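Local coordinates for protein lipase (Pelosinus fermentans, PDB 5AH0) that hydrolyses ester bonds as a zinc-containing lipase of the alpha/beta-hydrolase clan and also cleaves the synthetic polyester poly(butylene adipate-co-terephthalate), at residues A[108-113]-A[151-156]; A[157-162]-A[260-265]. All coordinates share one frame; numbering follows the deposited sequence.

Contact 1 (A[108-113]-A[151-156]); sequences IHLVAH and SWVHSI
Leu110 meets Val153 through one branch. Its CD1 lies 3.7 Å from Val153 CG2, and the two side chains cross at about a right angle. Ile108, its CG1 set between the backbone N and the carbonyl carbon (chi1 62°), meets the same methyl through that atom, 4.1 Å from Val153 CG2. The Leu110 CB also packs on Ile156 CG1. This apolar face is covered by helix 116-129, where Leu110 touches Leu123 and both Val153 and Ile156 touch Val124.

On the opposite face, under helix 370-380, His109 ND1 and Ser155 OG form a hydrogen bond of 2.6 Å, with the hydroxyl at the ring edge and near its plane. A water joins Ser155 OG to Leu110 O. The NE2 of His109 bonds to Asn2 OD1, so the ring is held at both nitrogens. A phenylalanine in place of His109 would probably leave Ser155 OG and Asn2 OD1 without their ring-nitrogen partners. The His154 ring lies beside His109, rim to rim, with planes at 85°.

The backbones are joined by Ile108 N to Trp152 O (2.9 Å), His154 N to Ile108 O (2.8 Å) and Leu110 N to Ser155 O (2.9 Å). Two adjacent parallel strands linked through helix 116-129 form a beta-alpha-beta unit, characteristic of the central sheet of alpha/beta hydrolases.

Contact 2 (A[157-162]-A[260-265]); sequences TTIASP and FSYSTC
Thr157 turns CG2 anti to its backbone N, and Tyr262 sets CG anti to its carbonyl carbon (chi1 -72°), on the side of Thr157. The second torsion of Tyr262 (chi2 88°) then turns the ring so that its edge faces the threonine methyl. Thr157 CG2 lies in the ring plane at the edge, 3.7 Å from Tyr262 CE1. Ile159 adds a looser contact, with CG1 4.3 Å from Tyr262 CD1. On the other face Thr158 OG1 lies 3.8 Å from Ser261 CB, while the Thr158 hydroxyl bonds to His163 and that of Ser261 to Asn324 O.

Three backbone hydrogen bonds join the parallel strands. Thr158 N donates to Phe260 O (2.8 Å), and Tyr262 N returns a nearly straight bond to Thr158 O (2.9 Å, 173° at the hydrogen). Ala160 N donates to Tyr262 O over 3.2 Å. Strand 157-159 has ended here, and Ala160 CB meets Thr264 OG1 at 3.5 Å. That hydroxyl is hydrogen-bonded to Asp315.

Helix 370-380 covers the face with Thr157, Ile159 and Tyr262, and its Trp372 meets the Tyr262 ring edge-to-face. Strand 346-348 touches Thr158 and Ser261, and strand 352-353 lies against Tyr262 and Thr264.

Contacts 1 and 2 lie in one parallel sheet, with centres about 14 Å apart. They share strand 153-159: contact 1 uses its start and contact 2 its end. Strand 108-113 pairs along one edge of it and strand 258-265 along the other, so it is an inner strand. The contacts come in series along the chain. They also touch directly, through probable hydrogen bonds from Phe260 N to Ile156 O and from Ile159 N to Ala112 O. Helix 370-380 lies over both. Together they tie residues far apart in sequence into the sheet core, as expected for the alpha/beta-hydrolase scaffold.

Contact 1 (A[108-113]-A[151-156])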
ATOM      1  N   ILE A 108     -14.923   4.776  -7.941  1.00 64.52           N
ATOM      2  CA  ILE A 108     -14.418   3.465  -7.506  1.00 58.51           C
ATOM      3  C   ILE A 108     -14.325   3.393  -5.998  1.00 58.89           C
ATOM      4  O   ILE A 108     -14.323   4.429  -5.325  1.00 64.65           O
ATOM      5  CB  ILE A 108     -13.022   3.157  -8.056  1.00 50.35           C
ATOM      6  CG1 ILE A 108     -12.017   4.185  -7.539  1.00 53.30           C
ATOM      7  CG2 ILE A 108     -13.015   3.107  -9.569  1.00 51.99           C
ATOM      8  CD1 ILE A 108     -10.625   3.968  -8.054  1.00 53.04           C
ATOM      9  N   HIS A 109     -14.256   2.169  -5.472  1.00 54.25           N
ATOM     10  CA  HIS A 109     -13.855   1.924  -4.086  1.00 51.55           C
ATOM     11  C   HIS A 109     -12.395   1.510  -4.051  1.00 54.45           C
ATOM     12  O   HIS A 109     -12.012   0.553  -4.727  1.00 55.60           O
ATOM     13  CB  HIS A 109     -14.670   0.808  -3.436  1.00 51.02           C
ATOM     14  CG  HIS A 109     -16.149   1.008  -3.485  1.00 55.49           C
ATOM     15  ND1 HIS A 109     -16.800   1.939  -2.706  1.00 58.15           N
ATOM     16  CD2 HIS A 109     -17.110   0.366  -4.191  1.00 51.80           C
ATOM     17  CE1 HIS A 109     -18.098   1.876  -2.946  1.00 54.49           C
ATOM     18  NE2 HIS A 109     -18.312   0.929  -3.842  1.00 51.94           N
ATOM     19  N   LEU A 110     -11.587   2.188  -3.247  1.00 54.71           N
ATOM     20  CA  LEU A 110     -10.205   1.760  -3.071  1.00 51.55           C
ATOM     21  C   LEU A 110     -10.077   0.884  -1.832  1.00 54.48           C
ATOM     22  O   LEU A 110     -10.408   1.303  -0.721  1.00 58.64           O
ATOM     23  CB  LEU A 110      -9.264   2.965  -2.997  1.00 46.16           C
ATOM     24  CG  LEU A 110      -9.108   3.573  -4.389  1.00 51.32           C
ATOM     25  CD1 LEU A 110      -8.573   5.009  -4.366  1.00 53.12           C
ATOM     26  CD2 LEU A 110      -8.240   2.656  -5.261  1.00 45.82           C
ATOM     27  N   VAL A 111      -9.628  -0.350  -2.037  1.00 51.10           N
ATOM     28  CA  VAL A 111      -9.326  -1.254  -0.933  1.00 49.89           C
ATOM     29  C   VAL A 111      -7.828  -1.503  -0.938  1.00 49.13           C
ATOM     30  O   VAL A 111      -7.259  -1.983  -1.931  1.00 48.93           O
ATOM     31  CB  VAL A 111     -10.097  -2.596  -1.036  1.00 36.15           C
ATOM     32  CG1 VAL A 111      -9.690  -3.529   0.067  1.00 34.09           C
ATOM     33  CG2 VAL A 111     -11.619  -2.356  -1.009  1.00 36.85           C
ATOM     34  N   ALA A 112      -7.191  -1.144   0.168  1.00 44.98           N
ATOM     35  CA  ALA A 112      -5.750  -1.146   0.245  1.00 42.99           C
ATOM     36  C   ALA A 112      -5.266  -1.893   1.473  1.00 41.36           C
ATOM     37  O   ALA A 112      -5.915  -1.890   2.516  1.00 40.90           O
ATOM     38  CB  ALA A 112      -5.225   0.268   0.261  1.00 41.08           C
ATOM     39  N   HIS A 113      -4.106  -2.513   1.325  1.00 40.24           N
ATOM     40  CA  HIS A 113      -3.443  -3.230   2.390  1.00 39.31           C
ATOM     41  C   HIS A 113      -2.098  -2.579   2.630  1.00 40.75           C
ATOM     42  O   HIS A 113      -1.434  -2.142   1.688  1.00 40.33           O
ATOM     43  CB  HIS A 113      -3.275  -4.703   2.012  1.00 35.25           C
ATOM     44  CG  HIS A 113      -2.497  -5.512   3.003  1.00 38.07           C
ATOM     45  ND1 HIS A 113      -1.237  -6.003   2.734  1.00 39.44           N
ATOM     46  CD2 HIS A 113      -2.810  -5.953   4.243  1.00 40.59           C
ATOM     47  CE1 HIS A 113      -0.804  -6.704   3.768  1.00 34.59           C
ATOM     48  NE2 HIS A 113      -1.734  -6.679   4.703  1.00 36.01           N
ATOM     49  N   SER A 151     -13.670  14.160  -8.087  1.00 86.08           N
ATOM     50  CA  SER A 151     -14.210  13.323  -7.034  1.00 85.90           C
ATOM     51  C   SER A 151     -14.570  11.956  -7.620  1.00 81.71           C
ATOM     52  O   SER A 151     -15.714  11.711  -8.006  1.00 81.94           O
ATOM     53  CB  SER A 151     -15.418  13.991  -6.378  1.00 92.41           C
ATOM     54  OG  SER A 151     -15.938  13.186  -5.335  1.00 94.33           O
ATOM     55  N   TRP A 152     -13.566  11.084  -7.708  1.00 79.40           N
ATOM     56  CA  TRP A 152     -13.673   9.803  -8.413  1.00 75.72           C
ATOM     57  C   TRP A 152     -13.655   8.572  -7.498  1.00 70.84           C
ATOM     58  O   TRP A 152     -13.666   7.427  -7.964  1.00 66.05           O
ATOM     59  CB  TRP A 152     -12.533   9.695  -9.428  1.00 76.98           C
ATOM     60  CG  TRP A 152     -12.593  10.706 -10.540  1.00 81.79           C
ATOM     61  CD1 TRP A 152     -13.525  11.699 -10.712  1.00 81.78           C
ATOM     62  CD2 TRP A 152     -11.679  10.823 -11.636  1.00 84.09           C
ATOM     63  NE1 TRP A 152     -13.248  12.414 -11.855  1.00 83.31           N
ATOM     64  CE2 TRP A 152     -12.122  11.897 -12.440  1.00 84.87           C
ATOM     65  CE3 TRP A 152     -10.534  10.117 -12.024  1.00 83.03           C
ATOM     66  CZ2 TRP A 152     -11.457  12.282 -13.599  1.00 86.60           C
ATOM     67  CZ3 TRP A 152      -9.875  10.503 -13.177  1.00 84.93           C
ATOM     68  CH2 TRP A 152     -10.338  11.576 -13.950  1.00 87.73           C
ATOM     69  N   VAL A 153     -13.599   8.811  -6.196  1.00 69.16           N
ATOM     70  CA  VAL A 153     -13.454   7.732  -5.234  1.00 66.03           C
ATOM     71  C   VAL A 153     -14.584   7.827  -4.225  1.00 71.12           C
ATOM     72  O   VAL A 153     -14.857   8.905  -3.695  1.00 78.09           O
ATOM     73  CB  VAL A 153     -12.091   7.789  -4.518  1.00 62.44           C
ATOM     74  CG1 VAL A 153     -12.017   6.750  -3.389  1.00 60.11           C
ATOM     75  CG2 VAL A 153     -10.967   7.595  -5.522  1.00 54.67           C
ATOM     76  N   HIS A 154     -15.262   6.711  -3.975  1.00 66.15           N
ATOM     77  CA  HIS A 154     -16.414   6.744  -3.092  1.00 68.19           C
ATOM     78  C   HIS A 154     -16.019   6.355  -1.672  1.00 66.17           C
ATOM     79  O   HIS A 154     -16.503   6.927  -0.693  1.00 70.08           O
ATOM     80  CB  HIS A 154     -17.524   5.835  -3.609  1.00 69.32           C
ATOM     81  CG  HIS A 154     -18.868   6.163  -3.044  1.00 73.39           C
ATOM     82  ND1 HIS A 154     -19.469   5.414  -2.056  1.00 74.64           N
ATOM     83  CD2 HIS A 154     -19.717   7.184  -3.312  1.00 75.98           C
ATOM     84  CE1 HIS A 154     -20.637   5.951  -1.748  1.00 75.77           C
ATOM     85  NE2 HIS A 154     -20.812   7.025  -2.498  1.00 77.16           N
ATOM     86  N   SER A 155     -15.151   5.359  -1.559  1.00 59.61           N
ATOM     87  CA  SER A 155     -14.700   4.909  -0.255  1.00 55.83           C
ATOM     88  C   SER A 155     -13.257   4.476  -0.273  1.00 50.39           C
ATOM     89  O   SER A 155     -12.716   4.086  -1.306  1.00 49.49           O
ATOM     90  CB  SER A 155     -15.554   3.746   0.238  1.00 59.79           C
ATOM     91  OG  SER A 155     -15.455   2.653  -0.660  1.00 60.92           O
ATOM     92  N   ILE A 156     -12.652   4.510   0.905  1.00 49.35           N
ATOM     93  CA  ILE A 156     -11.312   4.013   1.084  1.00 49.95           C
ATOM     94  C   ILE A 156     -11.309   3.032   2.250  1.00 49.92           C
ATOM     95  O   ILE A 156     -11.694   3.377   3.373  1.00 51.48           O
ATOM     96  CB  ILE A 156     -10.320   5.161   1.342  1.00 53.63           C
ATOM     97  CG1 ILE A 156     -10.042   5.926   0.045  1.00 53.04           C
ATOM     98  CG2 ILE A 156      -9.026   4.643   1.963  1.00 43.20           C
ATOM     99  CD1 ILE A 156      -8.910   6.922   0.183  1.00 54.47           C
TER
HETATM  100  O   HOH W   1     -13.223   1.093   0.231  1.00 49.21           O

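Contact 2 (A[157-162]-A[260-265])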
ATOM      1  N   THR A 157     -10.900   1.798   1.978  1.00 46.29           N
ATOM      2  CA  THR A 157     -10.730   0.828   3.036  1.00 43.64           C
ATOM      3  C   THR A 157      -9.257   0.515   3.139  1.00 46.04           C
ATOM      4  O   THR A 157      -8.638   0.140   2.145  1.00 49.70           O
ATOM      5  CB  THR A 157     -11.503  -0.458   2.769  1.00 41.72           C
ATOM      6  OG1 THR A 157     -12.899  -0.165   2.693  1.00 49.52           O
ATOM      7  CG2 THR A 157     -11.262  -1.482   3.891  1.00 40.81           C
ATOM      8  N   THR A 158      -8.679   0.691   4.324  1.00 43.51           N
ATOM      9  CA  THR A 158      -7.279   0.347   4.501  1.00 43.10           C
ATOM     10  C   THR A 158      -7.153  -0.752   5.535  1.00 44.87           C
ATOM     11  O   THR A 158      -7.895  -0.807   6.517  1.00 44.49           O
ATOM     12  CB  THR A 158      -6.406   1.557   4.892  1.00 42.80           C
ATOM     13  OG1 THR A 158      -6.692   1.950   6.236  1.00 42.45           O
ATOM     14  CG2 THR A 158      -6.650   2.728   3.925  1.00 41.22           C
ATOM     15  N   ILE A 159      -6.248  -1.677   5.248  1.00 41.86           N
ATOM     16  CA  ILE A 159      -6.062  -2.854   6.062  1.00 39.02           C
ATOM     17  C   ILE A 159      -4.619  -2.982   6.468  1.00 39.75           C
ATOM     18  O   ILE A 159      -3.743  -3.081   5.602  1.00 40.58           O
ATOM     19  CB  ILE A 159      -6.472  -4.111   5.308  1.00 39.24           C
ATOM     20  CG1 ILE A 159      -7.885  -3.945   4.750  1.00 39.97           C
ATOM     21  CG2 ILE A 159      -6.353  -5.343   6.224  1.00 37.02           C
ATOM     22  CD1 ILE A 159      -8.346  -5.121   3.928  1.00 45.12           C
ATOM     23  N   ALA A 160      -4.383  -2.983   7.776  1.00 39.81           N
ATOM     24  CA  ALA A 160      -3.040  -3.064   8.335  1.00 40.35           C
ATOM     25  C   ALA A 160      -2.129  -1.974   7.793  1.00 44.56           C
ATOM     26  O   ALA A 160      -0.954  -2.218   7.516  1.00 45.42           O
ATOM     27  CB  ALA A 160      -2.439  -4.435   8.049  1.00 36.05           C
ATOM     28  N   SER A 161      -2.662  -0.766   7.661  1.00 45.34           N
ATOM     29  CA  SER A 161      -1.881   0.331   7.100  1.00 46.28           C
ATOM     30  C   SER A 161      -1.177   1.172   8.160  1.00 45.40           C
ATOM     31  O   SER A 161      -1.735   1.426   9.223  1.00 47.12           O
ATOM     32  CB  SER A 161      -2.777   1.219   6.246  1.00 48.50           C
ATOM     33  OG  SER A 161      -3.169   0.519   5.084  1.00 46.32           O
ATOM     34  N   PRO A 162       0.055   1.614   7.856  1.00 40.44           N
ATOM     35  CA  PRO A 162       0.869   2.447   8.746  1.00 43.36           C
ATOM     36  C   PRO A 162       0.577   3.944   8.579  1.00 48.51           C
ATOM     37  O   PRO A 162       1.390   4.709   8.030  1.00 44.77           O
ATOM     38  CB  PRO A 162       2.299   2.120   8.307  1.00 42.02           C
ATOM     39  CG  PRO A 162       2.157   1.863   6.811  1.00 39.24           C
ATOM     40  CD  PRO A 162       0.781   1.238   6.629  1.00 38.32           C
ATOM     41  N   PHE A 260     -12.897   3.455   5.821  1.00 55.81           N
ATOM     42  CA  PHE A 260     -12.885   2.312   6.728  1.00 54.22           C
ATOM     43  C   PHE A 260     -11.454   1.830   6.955  1.00 53.78           C
ATOM     44  O   PHE A 260     -10.709   1.596   6.000  1.00 52.94           O
ATOM     45  CB  PHE A 260     -13.735   1.169   6.174  1.00 52.85           C
ATOM     46  CG  PHE A 260     -15.168   1.532   5.952  1.00 57.72           C
ATOM     47  CD1 PHE A 260     -16.087   1.443   6.984  1.00 58.75           C
ATOM     48  CD2 PHE A 260     -15.601   1.968   4.713  1.00 58.69           C
ATOM     49  CE1 PHE A 260     -17.415   1.774   6.781  1.00 57.59           C
ATOM     50  CE2 PHE A 260     -16.922   2.305   4.504  1.00 60.34           C
ATOM     51  CZ  PHE A 260     -17.832   2.209   5.545  1.00 60.27           C
ATOM     52  N   SER A 261     -11.092   1.647   8.222  1.00 52.12           N
ATOM     53  CA  SER A 261      -9.764   1.162   8.576  1.00 49.92           C
ATOM     54  C   SER A 261      -9.847  -0.073   9.468  1.00 50.18           C
ATOM     55  O   SER A 261     -10.529  -0.073  10.494  1.00 52.07           O
ATOM     56  CB  SER A 261      -8.968   2.246   9.285  1.00 52.34           C
ATOM     57  OG  SER A 261      -9.480   2.445  10.586  1.00 54.41           O
ATOM     58  N   TYR A 262      -9.153  -1.128   9.061  1.00 45.16           N
ATOM     59  CA  TYR A 262      -9.073  -2.344   9.841  1.00 42.44           C
ATOM     60  C   TYR A 262      -7.713  -2.431  10.507  1.00 46.49           C
ATOM     61  O   TYR A 262      -6.703  -2.128   9.881  1.00 48.20           O
ATOM     62  CB  TYR A 262      -9.315  -3.563   8.952  1.00 43.21           C
ATOM     63  CG  TYR A 262     -10.748  -3.713   8.509  1.00 43.73           C
ATOM     64  CD1 TYR A 262     -11.208  -3.094   7.357  1.00 43.08           C
ATOM     65  CD2 TYR A 262     -11.645  -4.471   9.252  1.00 45.37           C
ATOM     66  CE1 TYR A 262     -12.523  -3.223   6.952  1.00 47.81           C
ATOM     67  CE2 TYR A 262     -12.965  -4.605   8.857  1.00 49.76           C
ATOM     68  CZ  TYR A 262     -13.400  -3.983   7.708  1.00 51.33           C
ATOM     69  OH  TYR A 262     -14.711  -4.121   7.317  1.00 54.95           O
ATOM     70  N   SER A 263      -7.685  -2.831  11.777  1.00 47.45           N
ATOM     71  CA  SER A 263      -6.426  -2.943  12.509  1.00 42.50           C
ATOM     72  C   SER A 263      -6.076  -4.387  12.811  1.00 45.04           C
ATOM     73  O   SER A 263      -6.951  -5.198  13.127  1.00 50.93           O
ATOM     74  CB  SER A 263      -6.490  -2.146  13.806  1.00 42.86           C
ATOM     75  OG  SER A 263      -6.356  -0.762  13.538  1.00 48.96           O
ATOM     76  N   THR A 264      -4.790  -4.705  12.705  1.00 42.43           N
ATOM     77  CA  THR A 264      -4.296  -6.062  12.935  1.00 41.68           C
ATOM     78  C   THR A 264      -3.342  -6.124  14.105  1.00 43.94           C
ATOM     79  O   THR A 264      -2.661  -5.157  14.425  1.00 45.03           O
ATOM     80  CB  THR A 264      -3.559  -6.609  11.718  1.00 43.01           C
ATOM     81  OG1 THR A 264      -2.543  -5.665  11.339  1.00 47.37           O
ATOM     82  CG2 THR A 264      -4.532  -6.815  10.558  1.00 41.80           C
ATOM     83  N   CYS A 265      -3.280  -7.288  14.729  1.00 43.99           N
ATOM     84  CA  CYS A 265      -2.406  -7.495  15.864  1.00 45.45           C
ATOM     85  C   CYS A 265      -2.142  -8.976  15.969  1.00 45.56           C
ATOM     86  O   CYS A 265      -3.056  -9.771  15.768  1.00 47.18           O
ATOM     87  CB  CYS A 265      -3.028  -6.968  17.164  1.00 46.84           C
ATOM     88  SG  CYS A 265      -1.835  -6.935  18.542  1.00 54.28           S
TER